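Local coordinates for membrane-associated lipoprotein (Ureaplasma parvum, PDB 3K63) that is of unknown function but is probably held at the cell membrane by a lipid group that lies outside this Lipoprotein_17 domain, at residues 9-14 and 54-59; 19-24 and 61-66; 84-87 and 92-95. All coordinates share one frame; numbering follows the deposited sequence.

Contact 1: 9-14 and 54-59; sequences NNIRLK and NELDIK
The loop that leads from helix 4-7 to strand 17-21 drops Ile-11 onto Leu-56 and Ile-58 of strand 56-64, an outer strand of the domain's three-stranded antiparallel sheet. Leu-56 and Ile-58 are two positions apart, so they come off the same face of the strand, and Ile-11 meets both with its two branches. The longer branch is extended at its second torsion (chi2 -176°) and carries Ile-11 CD1 to Leu-56 CD2, 3.7 Å away; Leu-56 CD1 follows at 4.1 Å from Ile-11 CD1. The short branch goes the other way along the strand, and Ile-11 CG2 comes to rest 3.8 Å from Ile-58 CD1. In both pairs the side chains reach toward each other and meet tip to tip, while the backbones stay well apart, with 8.9 Å between Ile-11 CA and Ile-58 CA.

Leu-85 of strand 79-87 packs on Ile-11 and Leu-56, and Phe-17 on Ile-11 and Ile-58, in the same apolar cluster. Along the edge of strand 56-64 that does not pair with strand 79-87, Gln-49 donates through NE2 to Leu-56 O and takes a weak bond from Ile-58 N.

The side chains of Arg-12, Asp-57 and Lys-59 take no part in the apolar contact. Arg-12 points away from the strand, and its NH2 donates to Asn-9 O at 2.7 Å, coming from above the carbonyl plane. On the strand, Lys-59 NZ forms a salt bridge of 2.8 Å with Asp-57 OD2, on that oxygen's syn lone pair.

No hydrogen bond or charge pair joins the two segments directly. Between these two segments the contact is purely apolar, so its contribution probably comes from burying three side chains away from water.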
loop_
_atom_site.group_PDB
_atom_site.type_symbol
_atom_site.label_atom_id
_atom_site.label_comp_id
_atom_site.label_asym_id
_atom_site.label_seq_id
_atom_site.Cartn_x
_atom_site.Cartn_y
_atom_site.Cartn_z
ATOM N N ASN A 9 -0.552 7.420 -14.579
ATOM C CA ASN A 9 -1.931 7.713 -14.219
ATOM C C ASN A 9 -2.777 6.450 -14.277
ATOM O O ASN A 9 -3.995 6.511 -14.122
ATOM C CB ASN A 9 -2.507 8.760 -15.170
ATOM C CG ASN A 9 -2.323 10.174 -14.655
ATOM O OD1 ASN A 9 -2.262 11.132 -15.436
ATOM N ND2 ASN A 9 -2.246 10.319 -13.331
ATOM N N ASN A 10 -2.133 5.306 -14.487
ATOM C CA ASN A 10 -2.851 4.037 -14.566
ATOM C C ASN A 10 -2.395 3.022 -13.540
ATOM O O ASN A 10 -2.786 1.857 -13.593
ATOM C CB ASN A 10 -2.703 3.431 -15.960
ATOM C CG ASN A 10 -3.877 3.751 -16.853
ATOM O OD1 ASN A 10 -4.658 2.866 -17.208
ATOM N ND2 ASN A 10 -4.018 5.020 -17.213
ATOM N N ILE A 11 -1.555 3.456 -12.612
ATOM C CA ILE A 11 -1.057 2.554 -11.590
ATOM C C ILE A 11 -2.166 2.298 -10.583
ATOM O O ILE A 11 -2.695 3.228 -9.984
ATOM C CB ILE A 11 0.170 3.148 -10.876
ATOM C CG1 ILE A 11 1.275 3.432 -11.902
ATOM C CG2 ILE A 11 0.646 2.194 -9.805
ATOM C CD1 ILE A 11 2.578 3.937 -11.313
ATOM N N ARG A 12 -2.529 1.032 -10.419
ATOM C CA ARG A 12 -3.586 0.646 -9.496
ATOM C C ARG A 12 -3.283 -0.734 -8.930
ATOM O O ARG A 12 -2.901 -1.650 -9.658
ATOM C CB ARG A 12 -4.933 0.660 -10.216
ATOM C CG ARG A 12 -5.822 1.836 -9.820
ATOM C CD ARG A 12 -6.538 2.445 -11.016
ATOM N NE ARG A 12 -5.771 3.519 -11.648
ATOM C CZ ARG A 12 -5.549 4.714 -11.101
ATOM N NH1 ARG A 12 -6.035 4.992 -9.899
ATOM N NH2 ARG A 12 -4.852 5.636 -11.759
ATOM N N LEU A 13 -3.437 -0.869 -7.618
ATOM C CA LEU A 13 -3.149 -2.122 -6.941
ATOM C C LEU A 13 -4.016 -3.244 -7.493
ATOM O O LEU A 13 -5.122 -3.014 -7.976
ATOM C CB LEU A 13 -3.382 -1.964 -5.437
ATOM C CG LEU A 13 -2.766 -3.011 -4.507
ATOM C CD1 LEU A 13 -1.252 -3.032 -4.658
ATOM C CD2 LEU A 13 -3.153 -2.686 -3.074
ATOM N N LYS A 14 -3.495 -4.462 -7.430
ATOM C CA LYS A 14 -4.204 -5.631 -7.917
ATOM C C LYS A 14 -4.301 -5.667 -9.447
ATOM O O LYS A 14 -4.748 -6.659 -10.029
ATOM C CB LYS A 14 -5.592 -5.706 -7.266
ATOM C CG LYS A 14 -5.591 -6.514 -5.960
ATOM C CD LYS A 14 -6.910 -6.459 -5.190
ATOM C CE LYS A 14 -6.989 -5.231 -4.292
ATOM N NZ LYS A 14 -8.250 -5.197 -3.490
ATOM N N ASN A 54 8.988 -2.763 -18.103
ATOM C CA ASN A 54 10.022 -2.329 -19.038
ATOM C C ASN A 54 10.196 -0.812 -18.884
ATOM O O ASN A 54 11.315 -0.294 -18.888
ATOM C CB ASN A 54 9.623 -2.658 -20.476
ATOM C CG ASN A 54 10.143 -4.020 -20.944
ATOM O OD1 ASN A 54 9.607 -4.610 -21.885
ATOM N ND2 ASN A 54 11.194 -4.514 -20.300
ATOM N N GLU A 55 9.071 -0.124 -18.696
ATOM C CA GLU A 55 9.049 1.330 -18.569
ATOM C C GLU A 55 9.082 1.940 -17.168
ATOM O O GLU A 55 9.603 3.036 -16.988
ATOM C CB GLU A 55 7.805 1.896 -19.255
ATOM C CG GLU A 55 7.479 1.332 -20.620
ATOM C CD GLU A 55 6.613 0.080 -20.551
ATOM O OE1 GLU A 55 7.042 -0.944 -19.967
ATOM O OE2 GLU A 55 5.488 0.123 -21.088
ATOM N N LEU A 56 8.540 1.229 -16.183
ATOM C CA LEU A 56 8.421 1.764 -14.830
ATOM C C LEU A 56 8.873 0.896 -13.661
ATOM O O LEU A 56 8.880 -0.337 -13.745
ATOM C CB LEU A 56 6.952 2.142 -14.639
ATOM C CG LEU A 56 6.275 2.252 -13.288
ATOM C CD1 LEU A 56 6.382 3.683 -12.855
ATOM C CD2 LEU A 56 4.820 1.826 -13.394
ATOM N N ASP A 57 9.289 1.548 -12.577
ATOM C CA ASP A 57 9.639 0.806 -11.371
ATOM C C ASP A 57 8.740 1.359 -10.284
ATOM O O ASP A 57 8.669 2.576 -10.075
ATOM C CB ASP A 57 11.072 0.985 -10.912
ATOM C CG ASP A 57 11.363 0.152 -9.663
ATOM O OD1 ASP A 57 11.037 -1.057 -9.702
ATOM O OD2 ASP A 57 11.897 0.679 -8.653
ATOM N N ILE A 58 8.048 0.458 -9.598
ATOM C CA ILE A 58 7.135 0.836 -8.531
ATOM C C ILE A 58 7.605 0.323 -7.183
ATOM O O ILE A 58 7.773 -0.885 -7.001
ATOM C CB ILE A 58 5.756 0.230 -8.732
ATOM C CG1 ILE A 58 5.099 0.729 -10.022
ATOM C CG2 ILE A 58 4.908 0.552 -7.524
ATOM C CD1 ILE A 58 3.743 0.041 -10.306
ATOM N N LYS A 59 7.783 1.240 -6.238
ATOM C CA LYS A 59 8.189 0.888 -4.876
ATOM C C LYS A 59 7.216 1.508 -3.900
ATOM O O LYS A 59 6.757 2.631 -4.101
ATOM C CB LYS A 59 9.559 1.453 -4.539
ATOM C CG LYS A 59 10.765 0.734 -5.143
ATOM C CD LYS A 59 10.857 -0.724 -4.710
ATOM C CE LYS A 59 12.193 -1.334 -5.150
ATOM N NZ LYS A 59 12.453 -1.232 -6.618
#

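Contact 2: 19-24 and 61-66; sequences FKLAAF and INFLYP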
loop_
_atom_site.group_PDB
_atom_site.type_symbol
_atom_site.label_atom_id
_atom_site.label_comp_id
_atom_site.label_asym_id
_atom_site.label_seq_id
_atom_site.Cartn_x
_atom_site.Cartn_y
_atom_site.Cartn_z
ATOM N N PHE A 19 1.599 -6.372 -3.744
ATOM C CA PHE A 19 2.714 -6.412 -2.822
ATOM C C PHE A 19 2.437 -7.504 -1.817
ATOM O O PHE A 19 1.300 -7.942 -1.632
ATOM C CB PHE A 19 2.900 -5.073 -2.094
ATOM C CG PHE A 19 1.758 -4.702 -1.192
ATOM C CD1 PHE A 19 0.767 -3.823 -1.626
ATOM C CD2 PHE A 19 1.668 -5.231 0.092
ATOM C CE1 PHE A 19 -0.297 -3.471 -0.796
ATOM C CE2 PHE A 19 0.611 -4.893 0.938
ATOM C CZ PHE A 19 -0.378 -4.008 0.493
ATOM N N LYS A 20 3.496 -7.957 -1.178
ATOM C CA LYS A 20 3.369 -8.974 -0.180
ATOM C C LYS A 20 4.385 -8.517 0.847
ATOM O O LYS A 20 5.466 -8.049 0.495
ATOM C CB LYS A 20 3.727 -10.334 -0.781
ATOM C CG LYS A 20 2.903 -11.476 -0.196
ATOM C CD LYS A 20 3.103 -12.828 -0.893
ATOM C CE LYS A 20 4.403 -13.501 -0.455
ATOM N NZ LYS A 20 4.585 -14.809 -1.154
ATOM N N LEU A 21 4.010 -8.614 2.116
ATOM C CA LEU A 21 4.882 -8.199 3.202
ATOM C C LEU A 21 5.662 -9.370 3.776
ATOM O O LEU A 21 5.106 -10.431 4.073
ATOM C CB LEU A 21 4.067 -7.550 4.316
ATOM C CG LEU A 21 3.929 -6.028 4.335
ATOM C CD1 LEU A 21 3.154 -5.539 3.134
ATOM C CD2 LEU A 21 3.232 -5.620 5.647
ATOM N N ALA A 22 6.961 -9.167 3.934
ATOM C CA ALA A 22 7.829 -10.197 4.482
ATOM C C ALA A 22 7.312 -10.762 5.810
ATOM O O ALA A 22 7.658 -11.883 6.195
ATOM C CB ALA A 22 9.235 -9.636 4.678
ATOM N N ALA A 23 6.477 -9.990 6.499
ATOM C CA ALA A 23 5.943 -10.405 7.789
ATOM C C ALA A 23 4.695 -11.279 7.669
ATOM O O ALA A 23 4.407 -12.074 8.553
ATOM C CB ALA A 23 5.659 -9.180 8.639
ATOM N N PHE A 24 3.965 -11.140 6.568
ATOM C CA PHE A 24 2.766 -11.944 6.378
ATOM C C PHE A 24 2.726 -12.597 5.005
ATOM O O PHE A 24 1.743 -12.487 4.286
ATOM C CB PHE A 24 1.517 -11.084 6.557
ATOM C CG PHE A 24 1.512 -10.279 7.822
ATOM C CD1 PHE A 24 1.510 -8.888 7.770
ATOM C CD2 PHE A 24 1.526 -10.909 9.064
ATOM C CE1 PHE A 24 1.526 -8.142 8.933
ATOM C CE2 PHE A 24 1.541 -10.173 10.233
ATOM C CZ PHE A 24 1.542 -8.783 10.169
ATOM N N ILE A 61 7.239 3.011 -0.515
ATOM C CA ILE A 61 8.233 3.378 0.486
ATOM C C ILE A 61 7.635 3.570 1.893
ATOM O O ILE A 61 8.356 3.446 2.894
ATOM C CB ILE A 61 9.043 4.633 0.018
ATOM C CG1 ILE A 61 8.157 5.877 -0.024
ATOM C CG2 ILE A 61 9.608 4.379 -1.366
ATOM C CD1 ILE A 61 8.925 7.154 -0.486
ATOM N N ASN A 62 6.322 3.834 1.955
ATOM C CA ASN A 62 5.614 4.019 3.235
ATOM C C ASN A 62 4.138 3.694 3.158
ATOM O O ASN A 62 3.506 3.902 2.128
ATOM C CB ASN A 62 5.710 5.457 3.747
ATOM C CG ASN A 62 7.117 5.847 4.125
ATOM O OD1 ASN A 62 7.800 6.543 3.372
ATOM N ND2 ASN A 62 7.575 5.382 5.287
ATOM N N PHE A 63 3.600 3.163 4.244
ATOM C CA PHE A 63 2.181 2.884 4.334
ATOM C C PHE A 63 1.716 3.916 5.376
ATOM O O PHE A 63 2.308 4.045 6.451
ATOM C CB PHE A 63 1.936 1.472 4.851
ATOM C CG PHE A 63 2.075 0.397 3.804
ATOM C CD1 PHE A 63 1.096 0.218 2.837
ATOM C CD2 PHE A 63 3.183 -0.446 3.792
ATOM C CE1 PHE A 63 1.221 -0.785 1.882
ATOM C CE2 PHE A 63 3.309 -1.442 2.844
ATOM C CZ PHE A 63 2.331 -1.609 1.888
ATOM N N LEU A 64 0.667 4.659 5.057
ATOM C CA LEU A 64 0.161 5.661 5.979
ATOM C C LEU A 64 -1.337 5.535 6.141
ATOM O O LEU A 64 -2.025 5.094 5.226
ATOM C CB LEU A 64 0.485 7.048 5.457
ATOM C CG LEU A 64 1.958 7.410 5.269
ATOM C CD1 LEU A 64 2.084 8.704 4.464
ATOM C CD2 LEU A 64 2.627 7.531 6.628
ATOM N N TYR A 65 -1.842 5.915 7.308
ATOM C CA TYR A 65 -3.277 5.877 7.563
ATOM C C TYR A 65 -3.813 7.082 6.807
ATOM O O TYR A 65 -3.221 8.168 6.846
ATOM C CB TYR A 65 -3.565 6.034 9.052
ATOM C CG TYR A 65 -3.037 4.882 9.883
ATOM C CD1 TYR A 65 -3.306 3.554 9.525
ATOM C CD2 TYR A 65 -2.292 5.106 11.041
ATOM C CE1 TYR A 65 -2.851 2.478 10.304
ATOM C CE2 TYR A 65 -1.835 4.029 11.822
ATOM C CZ TYR A 65 -2.128 2.725 11.445
ATOM O OH TYR A 65 -1.746 1.667 12.237
ATOM N N PRO A 66 -4.934 6.918 6.101
ATOM C CA PRO A 66 -5.466 8.061 5.359
ATOM C C PRO A 66 -5.639 9.317 6.201
ATOM O O PRO A 66 -5.289 10.416 5.759
ATOM C CB PRO A 66 -6.782 7.527 4.817
ATOM C CG PRO A 66 -6.459 6.053 4.608
ATOM C CD PRO A 66 -5.775 5.729 5.909
#
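Phe-63 sends its ring end onto one face of Phe-19, and this is where the packing is tight. Phe-63 CZ stands over the Phe-19 ring, shifted toward the rim, with Phe-19 CE2 nearest at 3.8 Å. The planes are turned 58° apart and the centroids lie 5.2 Å from each other, so the rings meet obliquely. Phe-19 reaches it with CG set between its backbone N and carbonyl carbon (chi1 65°). Leu-21, on the same side of its strand, slides past Phe-63 and touches more lightly, Leu-21 CD1 lying 4.1 Å from Phe-63 CE2. These rings fill the space between two antiparallel sheets, the pair 17-21 and 45-49 and the three-stranded sheet holding 56-64. Ile-37 of helix 34-40, Ile-45 and Leu-81 also pack on Phe-63, and Tyr-41 meets it edge-to-face.

Beyond Leu-21 the segments part. The chain bends into a type I turn, closed by Phe-24 N to Leu-21 O at 2.8 Å, with Ala-22 exposed. Leu-64 is exposed on the far face of strand 56-64; just before Phe-63, Ile-61 and Asn-62 form a classic beta bulge facing Ser-82, with Asn-62 ND2 bonded to Tyr-41 OH.

Contact 3: 84-87 and 92-95; sequences MLTD and QVYY
Leu-85 and Tyr-94 hold each other by a reciprocal pair of backbone bonds: Leu-85 N to Tyr-94 O, modelled at 2.5 Å, too short to be taken literally, and Tyr-94 N to Leu-85 O at 2.7 Å. Further along, Asp-87 N gives an almost straight bond (177°) to Gln-92 O, 2.9 Å away, and the same oxygen receives a CA-H contact from Thr-86 CA. This is the end of the beta hairpin 79-87 and 93-100. Strand 79-87 runs down the middle of its sheet, so the N-H groups of Met-84 and Thr-86 turn the other way, to the carbonyls of Lys-59 and Asp-57. Asp-87, ending its strand, accepts through OD1 from Lys-89 N of the loop, and weakly through OD2 from Asn-90 ND2; Asn-90 OD1 accepts from Gln-92 N.

Met-84, present as selenomethionine, lies alongside Tyr-95. Its CG comes 3.7 Å from Tyr-95 CE2 and 3.4 Å from Val-93 CG1, the tightest side-chain approach here. SE makes an oblique Met-aromatic contact with the Tyr-95 ring, and the bend at chi3 (66°) turns the methyl CE away. On the opposite face, Asp-87 CB meets the Tyr-94 ring edge at CE2, 3.9 Å away.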
loop_
_atom_site.group_PDB
_atom_site.type_symbol
_atom_site.label_atom_id
_atom_site.label_comp_id
_atom_site.label_asym_id
_atom_site.label_seq_id
_atom_site.Cartn_x
_atom_site.Cartn_y
_atom_site.Cartn_z
HETATM N N MSE A 84 7.117 5.347 -4.918
HETATM C CA MSE A 84 8.256 5.949 -5.581
HETATM C C MSE A 84 8.200 5.330 -6.970
HETATM O O MSE A 84 8.258 4.109 -7.111
HETATM C CB MSE A 84 9.566 5.581 -4.905
HETATM C CG MSE A 84 10.756 6.221 -5.563
HETATM SE SE MSE A 84 12.420 5.945 -4.647
HETATM C CE MSE A 84 12.516 4.024 -4.915
ATOM N N LEU A 85 8.051 6.165 -7.989
ATOM C CA LEU A 85 7.965 5.685 -9.366
ATOM C C LEU A 85 9.179 6.128 -10.171
ATOM O O LEU A 85 9.428 7.329 -10.321
ATOM C CB LEU A 85 6.683 6.218 -10.016
ATOM C CG LEU A 85 5.401 5.990 -9.208
ATOM C CD1 LEU A 85 4.241 6.732 -9.838
ATOM C CD2 LEU A 85 5.108 4.509 -9.136
ATOM N N THR A 86 9.942 5.164 -10.678
ATOM C CA THR A 86 11.116 5.507 -11.475
ATOM C C THR A 86 10.853 5.333 -12.963
ATOM O O THR A 86 10.403 4.283 -13.414
ATOM C CB THR A 86 12.326 4.657 -11.100
ATOM O OG1 THR A 86 12.628 4.829 -9.713
ATOM C CG2 THR A 86 13.529 5.074 -11.914
ATOM N N ASP A 87 11.119 6.390 -13.715
ATOM C CA ASP A 87 10.927 6.392 -15.155
ATOM C C ASP A 87 12.201 5.745 -15.682
ATOM O O ASP A 87 13.276 6.345 -15.632
ATOM C CB ASP A 87 10.827 7.839 -15.649
ATOM C CG ASP A 87 10.542 7.936 -17.134
ATOM O OD1 ASP A 87 10.937 7.001 -17.867
ATOM O OD2 ASP A 87 9.938 8.955 -17.562
ATOM N N GLN A 92 14.382 9.357 -14.020
ATOM C CA GLN A 92 13.910 10.349 -13.059
ATOM C C GLN A 92 12.978 9.649 -12.077
ATOM O O GLN A 92 12.213 8.763 -12.458
ATOM C CB GLN A 92 13.158 11.481 -13.777
ATOM C CG GLN A 92 13.654 12.906 -13.460
ATOM C CD GLN A 92 12.872 13.603 -12.336
ATOM O OE1 GLN A 92 13.265 13.557 -11.164
ATOM N NE2 GLN A 92 11.754 14.246 -12.697
ATOM N N VAL A 93 13.051 10.055 -10.815
ATOM C CA VAL A 93 12.232 9.483 -9.747
ATOM C C VAL A 93 11.023 10.372 -9.406
ATOM O O VAL A 93 11.179 11.571 -9.150
ATOM C CB VAL A 93 13.075 9.318 -8.470
ATOM C CG1 VAL A 93 12.234 8.704 -7.357
ATOM C CG2 VAL A 93 14.306 8.492 -8.770
ATOM N N TYR A 94 9.828 9.788 -9.386
ATOM C CA TYR A 94 8.620 10.552 -9.060
ATOM C C TYR A 94 7.934 9.904 -7.879
ATOM O O TYR A 94 7.964 8.681 -7.727
ATOM C CB TYR A 94 7.641 10.572 -10.234
ATOM C CG TYR A 94 8.212 11.154 -11.510
ATOM C CD1 TYR A 94 8.165 12.526 -11.764
ATOM C CD2 TYR A 94 8.817 10.333 -12.458
ATOM C CE1 TYR A 94 8.702 13.065 -12.930
ATOM C CE2 TYR A 94 9.362 10.862 -13.626
ATOM C CZ TYR A 94 9.300 12.230 -13.854
ATOM O OH TYR A 94 9.863 12.761 -14.994
ATOM N N TYR A 95 7.314 10.727 -7.045
ATOM C CA TYR A 95 6.610 10.219 -5.877
ATOM C C TYR A 95 5.108 10.386 -6.056
ATOM O O TYR A 95 4.654 11.325 -6.696
ATOM C CB TYR A 95 7.096 10.940 -4.629
ATOM C CG TYR A 95 8.535 10.620 -4.307
ATOM C CD1 TYR A 95 9.585 11.405 -4.794
ATOM C CD2 TYR A 95 8.854 9.497 -3.558
ATOM C CE1 TYR A 95 10.920 11.069 -4.539
ATOM C CE2 TYR A 95 10.174 9.154 -3.301
ATOM C CZ TYR A 95 11.201 9.940 -3.791
ATOM O OH TYR A 95 12.500 9.566 -3.526
#

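How the contacts relate
Strand 56-64 is common to contacts 1 and 2, whose centres are 16 Å apart; strand 79-87, its neighbour in the three-stranded sheet, brings in contact 3, its centre about 10 Å from that of contact 1 and 19 Å from that of contact 2. Along the chain the segments of contacts 1 and 2 alternate, and contact 3 follows as a local hairpin. Leu-85 packs on both Ile-11 and Leu-56, joining contact 3 to contact 1. Ile-61 of contact 2 reaches Tyr-95, and Leu-13 touches Phe-19. Together this ties the early segments to the sheet within this Lipoprotein_17 domain, one part of a larger lipoprotein.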